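Local coordinates for protein YHDH (Escherichia coli, PDB 1O89) that probably catalyses the NADPH-dependent reduction of acrylyl-CoA to propanoyl-CoA, working as a homodimer of the zinc-containing alcohol dehydrogenase family, at residues S59-D64 against G83-G88; T107-G112 against S288-P293; P227-V232 against L249-Y254. All coordinates share one frame; numbering follows the deposited sequence.

Going along the chain from the N terminus, interaction 1 closes first. It joins the start of helix 62-69 to the start of strand 85-93, within the GroES-like domain. Interaction 2 opens next, at the turn after strand 103-107, and closes only at 288-293, the loop leading into helix 293-306. It therefore ties the GroES-like part to the nucleotide-binding part. Interaction 3 falls within that long span. It pairs the approach to strand 233-238 with the end of helix 242-250 and strand 252-253, inside the parallel six-stranded sheet domain. Interactions 1 and 2 touch, with Ile84 O 3.2 Å from Gly108 N. Interaction 3 stands apart, its centre about 36 Å from that of interaction 1.

Interaction 1: residues S59-D64 against G83-G88; sequences SLNYKD and GIDFAG
Asp64 and Asn61 reach from the start of helix 62-69 to residues 83-85, where strand 85-93 of the GroES-like domain begins. Two backbone N-H groups donate across the contact, both to Asp64 OD1: Gly83 N at 2.9 Å, from above the carboxylate plane, and Ile84 N at 3.1 Å, on the syn lone pair. Within 59-64, Asp64 OD2 takes Asn61 N on its anti lone pair, so both carboxylate oxygens are gripped. At the backbone angles of Gly83 a CB would press on the carbonyl oxygen of the residue before it.

Among side chains, Asn61 ND2 donates to Asp85 OD2 at 2.9 Å. The two planes are 80° apart, and OD2 is met from above its carboxylate plane. Asp85 OD1 is hydrogen-bonded to Thr147 OG1 of helix 139-161. A water donates to Asp64 OD2 and accepts from Asn61 ND2 and Asp85 N.

The apolar contact is made by Ile84. Lys63 crosses it at about a right angle while its amino group forms a salt bridge with Glu113. The neighbouring Tyr62 binds NADP(+). With CG1 of Ile84 set between its backbone N and carbonyl carbon (chi1 64°), Ile84 CD1 reaches Lys63 CE at 3.8 Å.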
loop_
_atom_site.group_PDB
_atom_site.type_symbol
_atom_site.label_atom_id
_atom_site.label_comp_id
_atom_site.label_asym_id
_atom_site.label_seq_id
_atom_site.Cartn_x
_atom_site.Cartn_y
_atom_site.Cartn_z
ATOM N N SER A 59 4.213 -19.782 -24.771
ATOM C CA SER A 59 2.949 -20.075 -24.078
ATOM C C SER A 59 1.776 -19.347 -24.714
ATOM O O SER A 59 1.952 -18.386 -25.464
ATOM C CB SER A 59 2.942 -19.533 -22.631
ATOM O OG SER A 59 4.199 -19.643 -22.015
ATOM N N LEU A 60 0.582 -19.779 -24.324
ATOM C CA LEU A 60 -0.630 -19.022 -24.545
ATOM C C LEU A 60 -1.166 -18.566 -23.191
ATOM O O LEU A 60 -2.046 -19.209 -22.624
ATOM C CB LEU A 60 -1.680 -19.872 -25.262
ATOM C CG LEU A 60 -1.528 -20.185 -26.751
ATOM C CD1 LEU A 60 -2.893 -20.460 -27.349
ATOM C CD2 LEU A 60 -0.819 -19.070 -27.542
ATOM N N ASN A 61 -0.640 -17.455 -22.670
ATOM C CA ASN A 61 -1.289 -16.770 -21.525
ATOM C C ASN A 61 -2.639 -16.221 -21.935
ATOM O O ASN A 61 -2.959 -16.178 -23.124
ATOM C CB ASN A 61 -0.435 -15.627 -20.981
ATOM C CG ASN A 61 0.664 -16.114 -20.064
ATOM O OD1 ASN A 61 0.412 -16.397 -18.893
ATOM N ND2 ASN A 61 1.886 -16.210 -20.586
ATOM N N TYR A 62 -3.439 -15.806 -20.958
ATOM C CA TYR A 62 -4.758 -15.267 -21.262
ATOM C C TYR A 62 -4.631 -14.037 -22.170
ATOM O O TYR A 62 -5.409 -13.877 -23.108
ATOM C CB TYR A 62 -5.540 -14.943 -19.974
ATOM C CG TYR A 62 -7.010 -14.676 -20.196
ATOM C CD1 TYR A 62 -7.823 -15.615 -20.835
ATOM C CD2 TYR A 62 -7.598 -13.489 -19.760
ATOM C CE1 TYR A 62 -9.187 -15.381 -21.037
ATOM C CE2 TYR A 62 -8.971 -13.242 -19.959
ATOM C CZ TYR A 62 -9.750 -14.196 -20.601
ATOM O OH TYR A 62 -11.085 -13.969 -20.812
ATOM N N LYS A 63 -3.635 -13.192 -21.906
ATOM C CA LYS A 63 -3.375 -12.007 -22.744
ATOM C C LYS A 63 -3.180 -12.392 -24.217
ATOM O O LYS A 63 -3.732 -11.739 -25.105
ATOM C CB LYS A 63 -2.136 -11.239 -22.248
ATOM C CG LYS A 63 -2.318 -10.513 -20.903
ATOM C CD LYS A 63 -1.688 -9.095 -20.893
ATOM C CE LYS A 63 -0.209 -9.111 -20.441
ATOM N NZ LYS A 63 0.345 -7.733 -20.161
ATOM N N ASP A 64 -2.393 -13.453 -24.450
ATOM C CA ASP A 64 -2.114 -13.974 -25.796
ATOM C C ASP A 64 -3.352 -14.557 -26.469
ATOM O O ASP A 64 -3.491 -14.480 -27.693
ATOM C CB ASP A 64 -1.040 -15.072 -25.758
ATOM C CG ASP A 64 0.240 -14.624 -25.096
ATOM O OD1 ASP A 64 0.772 -13.576 -25.499
ATOM O OD2 ASP A 64 0.809 -15.260 -24.180
ATOM N N GLY A 83 2.768 -13.557 -27.619
ATOM C CA GLY A 83 3.597 -14.372 -26.728
ATOM C C GLY A 83 4.344 -13.480 -25.755
ATOM O O GLY A 83 5.452 -13.043 -26.052
ATOM N N ILE A 84 3.739 -13.201 -24.600
ATOM C CA ILE A 84 4.390 -12.357 -23.605
ATOM C C ILE A 84 5.529 -13.050 -22.891
ATOM O O ILE A 84 6.349 -12.381 -22.273
ATOM C CB ILE A 84 3.380 -11.773 -22.566
ATOM C CG1 ILE A 84 2.709 -12.875 -21.730
ATOM C CG2 ILE A 84 2.337 -10.907 -23.277
ATOM C CD1 ILE A 84 1.756 -12.328 -20.662
ATOM N N ASP A 85 5.569 -14.377 -22.954
ATOM C CA ASP A 85 6.662 -15.159 -22.374
ATOM C C ASP A 85 7.390 -15.957 -23.454
ATOM O O ASP A 85 6.758 -16.478 -24.369
ATOM C CB ASP A 85 6.124 -16.214 -21.407
ATOM C CG ASP A 85 5.295 -15.650 -20.290
ATOM O OD1 ASP A 85 5.311 -14.418 -20.021
ATOM O OD2 ASP A 85 4.583 -16.419 -19.608
ATOM N N PHE A 86 8.707 -16.052 -23.360
ATOM C CA PHE A 86 9.428 -17.068 -24.114
ATOM C C PHE A 86 10.688 -17.518 -23.395
ATOM O O PHE A 86 11.166 -16.854 -22.495
ATOM C CB PHE A 86 9.736 -16.610 -25.557
ATOM C CG PHE A 86 10.716 -15.461 -25.667
ATOM C CD1 PHE A 86 12.070 -15.660 -25.489
ATOM C CD2 PHE A 86 10.278 -14.194 -25.991
ATOM C CE1 PHE A 86 12.964 -14.602 -25.611
ATOM C CE2 PHE A 86 11.173 -13.140 -26.123
ATOM C CZ PHE A 86 12.511 -13.349 -25.933
ATOM N N ALA A 87 11.208 -18.665 -23.803
ATOM C CA ALA A 87 12.503 -19.139 -23.337
ATOM C C ALA A 87 13.182 -19.877 -24.463
ATOM O O ALA A 87 12.526 -20.544 -25.255
ATOM C CB ALA A 87 12.343 -20.052 -22.123
ATOM N N GLY A 88 14.500 -19.763 -24.538
ATOM C CA GLY A 88 15.252 -20.516 -25.510
ATOM C C GLY A 88 16.728 -20.227 -25.404
ATOM O O GLY A 88 17.244 -20.046 -24.312
HETATM O O HOH W 1 3.224 -16.124 -23.481
#

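Interaction 2: residues T107-G112 against S288-P293; sequences TGWGVG and SVMTPP
Trp109 meets residues 289-291 at the tip of a type I' beta turn, Gly108 to Val111, where the GroES-like part of the chain faces the nucleotide-binding part. Trp109 N donates to Val289 O at 2.7 Å, tilted 22° from the carbonyl plane. The same oxygen also lies over the indole face. Met290 CA sits over that face too, 4.1 Å from the centroid of the Trp109 six-membered ring, as a CH-pi contact. Met290 SD approaches obliquely and makes a Met-aromatic contact, 3.5 Å from Trp109 CE3. The Met290 chain is bent at chi2 and chi3, which keeps both SD and CE near CE3 and CZ3. Further along the ring, Trp109 CZ2 lies 3.3 Å from Thr291 O. Val289 CG1, anti to the backbone N (chi1 177°), comes within 3.7 Å of Trp109 N. Replacing Trp109 by an alanine removes the indole, which would probably leave a gap over Met290 CA and the Met290 sulfur without this aromatic neighbour.

Gly108 has positive phi, and its lack of a CB lets the turn come up to Val289 O, with which a CB would clash. A water bonded to Thr107 OG1 donates to Ser288 O, linking the residue just before the turn to Ser288, which binds NADP(+).

Farther out, Asp287 accepts from the backbone N of both Val289 and Met290. Trp129 stacks on Trp109, and Met290 packs on Tyr254 of the second subunit. From helix 293-306, Arg296 NE donates to Thr291 O.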
loop_
_atom_site.group_PDB
_atom_site.type_symbol
_atom_site.label_atom_id
_atom_site.label_comp_id
_atom_site.label_asym_id
_atom_site.label_seq_id
_atom_site.Cartn_x
_atom_site.Cartn_y
_atom_site.Cartn_z
ATOM N N THR A 107 9.861 -12.666 -19.677
ATOM C CA THR A 107 8.450 -12.307 -19.535
ATOM C C THR A 107 8.311 -10.787 -19.492
ATOM O O THR A 107 9.226 -10.080 -19.071
ATOM C CB THR A 107 7.816 -12.964 -18.292
ATOM O OG1 THR A 107 8.419 -12.455 -17.092
ATOM C CG2 THR A 107 8.142 -14.465 -18.277
ATOM N N GLY A 108 7.169 -10.299 -19.972
ATOM C CA GLY A 108 6.809 -8.893 -19.889
ATOM C C GLY A 108 7.537 -7.941 -20.833
ATOM O O GLY A 108 7.939 -8.300 -21.940
ATOM N N TRP A 109 7.674 -6.711 -20.363
ATOM C CA TRP A 109 8.327 -5.589 -21.052
ATOM C C TRP A 109 7.568 -5.073 -22.280
ATOM O O TRP A 109 8.077 -4.241 -23.004
ATOM C CB TRP A 109 9.781 -5.915 -21.404
ATOM C CG TRP A 109 10.670 -6.143 -20.213
ATOM C CD1 TRP A 109 11.229 -7.317 -19.832
ATOM C CD2 TRP A 109 11.111 -5.169 -19.265
ATOM N NE1 TRP A 109 11.987 -7.145 -18.701
ATOM C CE2 TRP A 109 11.935 -5.832 -18.332
ATOM C CE3 TRP A 109 10.913 -3.795 -19.117
ATOM C CZ2 TRP A 109 12.546 -5.176 -17.277
ATOM C CZ3 TRP A 109 11.515 -3.142 -18.051
ATOM C CH2 TRP A 109 12.321 -3.832 -17.150
ATOM N N GLY A 110 6.321 -5.508 -22.456
ATOM C CA GLY A 110 5.525 -5.179 -23.631
ATOM C C GLY A 110 5.706 -6.196 -24.762
ATOM O O GLY A 110 5.045 -6.110 -25.800
ATOM N N VAL A 111 6.601 -7.160 -24.564
ATOM C CA VAL A 111 6.835 -8.213 -25.537
ATOM C C VAL A 111 5.551 -9.024 -25.715
ATOM O O VAL A 111 4.862 -9.348 -24.749
ATOM C CB VAL A 111 8.021 -9.115 -25.107
ATOM C CG1 VAL A 111 8.256 -10.229 -26.099
ATOM C CG2 VAL A 111 9.300 -8.279 -24.951
ATOM N N GLY A 112 5.230 -9.354 -26.961
ATOM C CA GLY A 112 3.951 -9.964 -27.282
ATOM C C GLY A 112 2.763 -9.020 -27.361
ATOM O O GLY A 112 1.680 -9.456 -27.744
ATOM N N SER A 288 4.161 -6.870 -13.038
ATOM C CA SER A 288 5.053 -7.876 -13.585
ATOM C C SER A 288 5.702 -7.424 -14.898
ATOM O O SER A 288 6.674 -8.007 -15.341
ATOM C CB SER A 288 4.272 -9.172 -13.835
ATOM O OG SER A 288 3.525 -9.100 -15.050
ATOM N N VAL A 289 5.145 -6.402 -15.526
ATOM C CA VAL A 289 5.523 -6.043 -16.892
ATOM C C VAL A 289 6.891 -5.369 -16.958
ATOM O O VAL A 289 7.721 -5.734 -17.801
ATOM C CB VAL A 289 4.449 -5.135 -17.540
ATOM C CG1 VAL A 289 4.867 -4.684 -18.947
ATOM C CG2 VAL A 289 3.093 -5.864 -17.560
ATOM N N MET A 290 7.124 -4.419 -16.051
ATOM C CA MET A 290 8.324 -3.581 -16.063
ATOM C C MET A 290 9.202 -3.745 -14.822
ATOM O O MET A 290 9.962 -2.840 -14.477
ATOM C CB MET A 290 7.927 -2.107 -16.166
ATOM C CG MET A 290 7.029 -1.771 -17.342
ATOM S SD MET A 290 7.797 -2.191 -18.922
ATOM C CE MET A 290 8.716 -0.676 -19.295
ATOM N N THR A 291 9.116 -4.876 -14.136
ATOM C CA THR A 291 9.853 -4.984 -12.876
ATOM C C THR A 291 11.378 -4.939 -13.142
ATOM O O THR A 291 11.854 -5.554 -14.094
ATOM C CB THR A 291 9.362 -6.184 -11.967
ATOM O OG1 THR A 291 10.457 -6.980 -11.505
ATOM C CG2 THR A 291 8.434 -7.124 -12.675
ATOM N N PRO A 292 12.126 -4.141 -12.371
ATOM C CA PRO A 292 13.571 -3.973 -12.613
ATOM C C PRO A 292 14.349 -5.290 -12.596
ATOM O O PRO A 292 13.923 -6.205 -11.910
ATOM C CB PRO A 292 14.039 -3.052 -11.459
ATOM C CG PRO A 292 12.812 -2.367 -10.967
ATOM C CD PRO A 292 11.660 -3.309 -11.242
ATOM N N PRO A 293 15.456 -5.384 -13.339
ATOM C CA PRO A 293 16.227 -6.639 -13.458
ATOM C C PRO A 293 16.635 -7.310 -12.133
ATOM O O PRO A 293 16.634 -8.536 -12.071
ATOM C CB PRO A 293 17.490 -6.225 -14.242
ATOM C CG PRO A 293 17.171 -4.933 -14.896
ATOM C CD PRO A 293 16.036 -4.294 -14.150
HETATM O O HOH W 2 6.878 -10.276 -16.826
#

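Interaction 3: residues P227-V232 against L249-Y254; sequences PLEKQV and LAQMNY
Two backbone hydrogen bonds, Glu229 N to Ala250 O and Val232 N to Gln251 O, both 2.9 Å, hold the loop before strand 233-238 against the end of helix 242-250 in the Rossmann-type nucleotide-binding domain. Gln231 CA adds a CA-H...O contact to Gln251 O.

Glu229 CG lies 3.7 Å from Ala250 CB, and the Glu229 side chain crosses Gln251 obliquely. Its carboxylate has partners elsewhere, in salt bridges with Lys247 and Arg226. Gln251 turns its own amide oxygen to Trp233 NE1, and Gln251 CB meets Val232 CG2 at 3.8 Å. Pro227 O lies 3.3 Å from Ala250 CB.

At the other end, Gln231 runs over the backbone of 252-254. Gln231 CB is 3.5 Å from Asn253 OD1, and Gln231 CG is equally near Met252 O. Tyr254 continues into the dimer contact, where its hydroxyl bonds Asp287 of the second subunit. CG of Gln231 stands beside its backbone N (chi1 -77°) and the chain is extended beyond it. That reach brings Gln231 OE1 to Tyr254 N, which donates to it at 2.9 Å and is tilted 21° from the amide carbonyl plane.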
loop_
_atom_site.group_PDB
_atom_site.type_symbol
_atom_site.label_atom_id
_atom_site.label_comp_id
_atom_site.label_asym_id
_atom_site.label_seq_id
_atom_site.Cartn_x
_atom_site.Cartn_y
_atom_site.Cartn_z
ATOM N N PRO A 227 -16.942 -0.200 5.222
ATOM C CA PRO A 227 -15.568 0.319 5.283
ATOM C C PRO A 227 -14.637 -0.535 6.151
ATOM O O PRO A 227 -13.490 -0.776 5.763
ATOM C CB PRO A 227 -15.749 1.710 5.908
ATOM C CG PRO A 227 -17.156 2.096 5.616
ATOM C CD PRO A 227 -17.941 0.839 5.553
ATOM N N LEU A 228 -15.131 -0.966 7.310
ATOM C CA LEU A 228 -14.412 -1.902 8.170
ATOM C C LEU A 228 -15.290 -3.101 8.517
ATOM O O LEU A 228 -16.435 -2.943 8.943
ATOM C CB LEU A 228 -13.956 -1.221 9.464
ATOM C CG LEU A 228 -12.994 -0.036 9.332
ATOM C CD1 LEU A 228 -12.700 0.564 10.706
ATOM C CD2 LEU A 228 -11.694 -0.426 8.626
ATOM N N GLU A 229 -14.735 -4.295 8.340
ATOM C CA GLU A 229 -15.371 -5.541 8.756
ATOM C C GLU A 229 -14.509 -6.246 9.789
ATOM O O GLU A 229 -13.412 -5.804 10.073
ATOM C CB GLU A 229 -15.546 -6.469 7.551
ATOM C CG GLU A 229 -16.091 -5.783 6.307
ATOM C CD GLU A 229 -17.230 -6.549 5.666
ATOM O OE1 GLU A 229 -17.033 -7.732 5.308
ATOM O OE2 GLU A 229 -18.315 -5.957 5.518
ATOM N N LYS A 230 -14.995 -7.357 10.339
ATOM C CA LYS A 230 -14.203 -8.141 11.289
ATOM C C LYS A 230 -12.836 -8.482 10.690
ATOM O O LYS A 230 -12.738 -8.854 9.509
ATOM C CB LYS A 230 -14.930 -9.427 11.690
ATOM C CG LYS A 230 -14.209 -10.213 12.778
ATOM C CD LYS A 230 -14.808 -11.588 13.023
ATOM C CE LYS A 230 -14.177 -12.214 14.265
ATOM N NZ LYS A 230 -14.591 -13.627 14.461
ATOM N N GLN A 231 -11.795 -8.345 11.508
ATOM C CA GLN A 231 -10.419 -8.631 11.102
ATOM C C GLN A 231 -10.182 -10.142 11.012
ATOM O O GLN A 231 -10.202 -10.826 12.030
ATOM C CB GLN A 231 -9.430 -8.048 12.120
ATOM C CG GLN A 231 -9.214 -6.546 12.040
ATOM C CD GLN A 231 -8.512 -6.004 13.272
ATOM O OE1 GLN A 231 -7.285 -5.980 13.334
ATOM N NE2 GLN A 231 -9.291 -5.588 14.264
ATOM N N VAL A 232 -9.958 -10.653 9.799
ATOM C CA VAL A 232 -9.691 -12.086 9.605
ATOM C C VAL A 232 -8.381 -12.425 8.867
ATOM O O VAL A 232 -7.835 -13.497 9.095
ATOM C CB VAL A 232 -10.901 -12.824 8.927
ATOM C CG1 VAL A 232 -12.068 -12.970 9.900
ATOM C CG2 VAL A 232 -11.370 -12.118 7.668
ATOM N N LEU A 249 -9.772 -5.808 1.838
ATOM C CA LEU A 249 -9.131 -4.704 2.544
ATOM C C LEU A 249 -9.825 -4.378 3.862
ATOM O O LEU A 249 -9.169 -4.132 4.856
ATOM C CB LEU A 249 -9.086 -3.451 1.667
ATOM C CG LEU A 249 -7.990 -3.417 0.603
ATOM C CD1 LEU A 249 -8.323 -2.358 -0.431
ATOM C CD2 LEU A 249 -6.610 -3.175 1.227
ATOM N N ALA A 250 -11.157 -4.375 3.855
ATOM C CA ALA A 250 -11.933 -4.120 5.060
ATOM C C ALA A 250 -11.836 -5.273 6.071
ATOM O O ALA A 250 -12.159 -5.096 7.246
ATOM C CB ALA A 250 -13.370 -3.860 4.700
ATOM N N GLN A 251 -11.369 -6.436 5.611
ATOM C CA GLN A 251 -11.168 -7.620 6.458
ATOM C C GLN A 251 -9.718 -7.813 6.926
ATOM O O GLN A 251 -9.435 -8.750 7.656
ATOM C CB GLN A 251 -11.601 -8.891 5.711
ATOM C CG GLN A 251 -13.087 -9.028 5.496
ATOM C CD GLN A 251 -13.453 -10.262 4.681
ATOM O OE1 GLN A 251 -12.699 -10.696 3.791
ATOM N NE2 GLN A 251 -14.609 -10.809 4.958
ATOM N N MET A 252 -8.802 -6.947 6.499
ATOM C CA MET A 252 -7.388 -7.078 6.873
ATOM C C MET A 252 -7.151 -6.807 8.370
ATOM O O MET A 252 -7.664 -5.839 8.930
ATOM C CB MET A 252 -6.531 -6.123 6.054
ATOM C CG MET A 252 -6.520 -6.388 4.551
ATOM S SD MET A 252 -6.111 -8.113 4.067
ATOM C CE MET A 252 -4.572 -8.281 5.000
ATOM N N ASN A 253 -6.392 -7.697 9.007
ATOM C CA ASN A 253 -5.842 -7.479 10.342
ATOM C C ASN A 253 -5.083 -6.176 10.387
ATOM O O ASN A 253 -4.564 -5.734 9.367
ATOM C CB ASN A 253 -4.838 -8.573 10.705
ATOM C CG ASN A 253 -5.495 -9.904 11.033
ATOM O OD1 ASN A 253 -6.731 -10.015 11.105
ATOM N ND2 ASN A 253 -4.667 -10.920 11.249
ATOM N N TYR A 254 -4.992 -5.595 11.579
ATOM C CA TYR A 254 -4.109 -4.466 11.826
ATOM C C TYR A 254 -2.680 -4.790 11.378
ATOM O O TYR A 254 -2.088 -5.771 11.829
ATOM C CB TYR A 254 -4.109 -4.112 13.320
ATOM C CG TYR A 254 -3.471 -2.784 13.597
ATOM C CD1 TYR A 254 -2.085 -2.651 13.630
ATOM C CD2 TYR A 254 -4.249 -1.647 13.799
ATOM C CE1 TYR A 254 -1.489 -1.420 13.873
ATOM C CE2 TYR A 254 -3.666 -0.418 14.038
ATOM C CZ TYR A 254 -2.284 -0.312 14.076
ATOM O OH TYR A 254 -1.697 0.902 14.311
#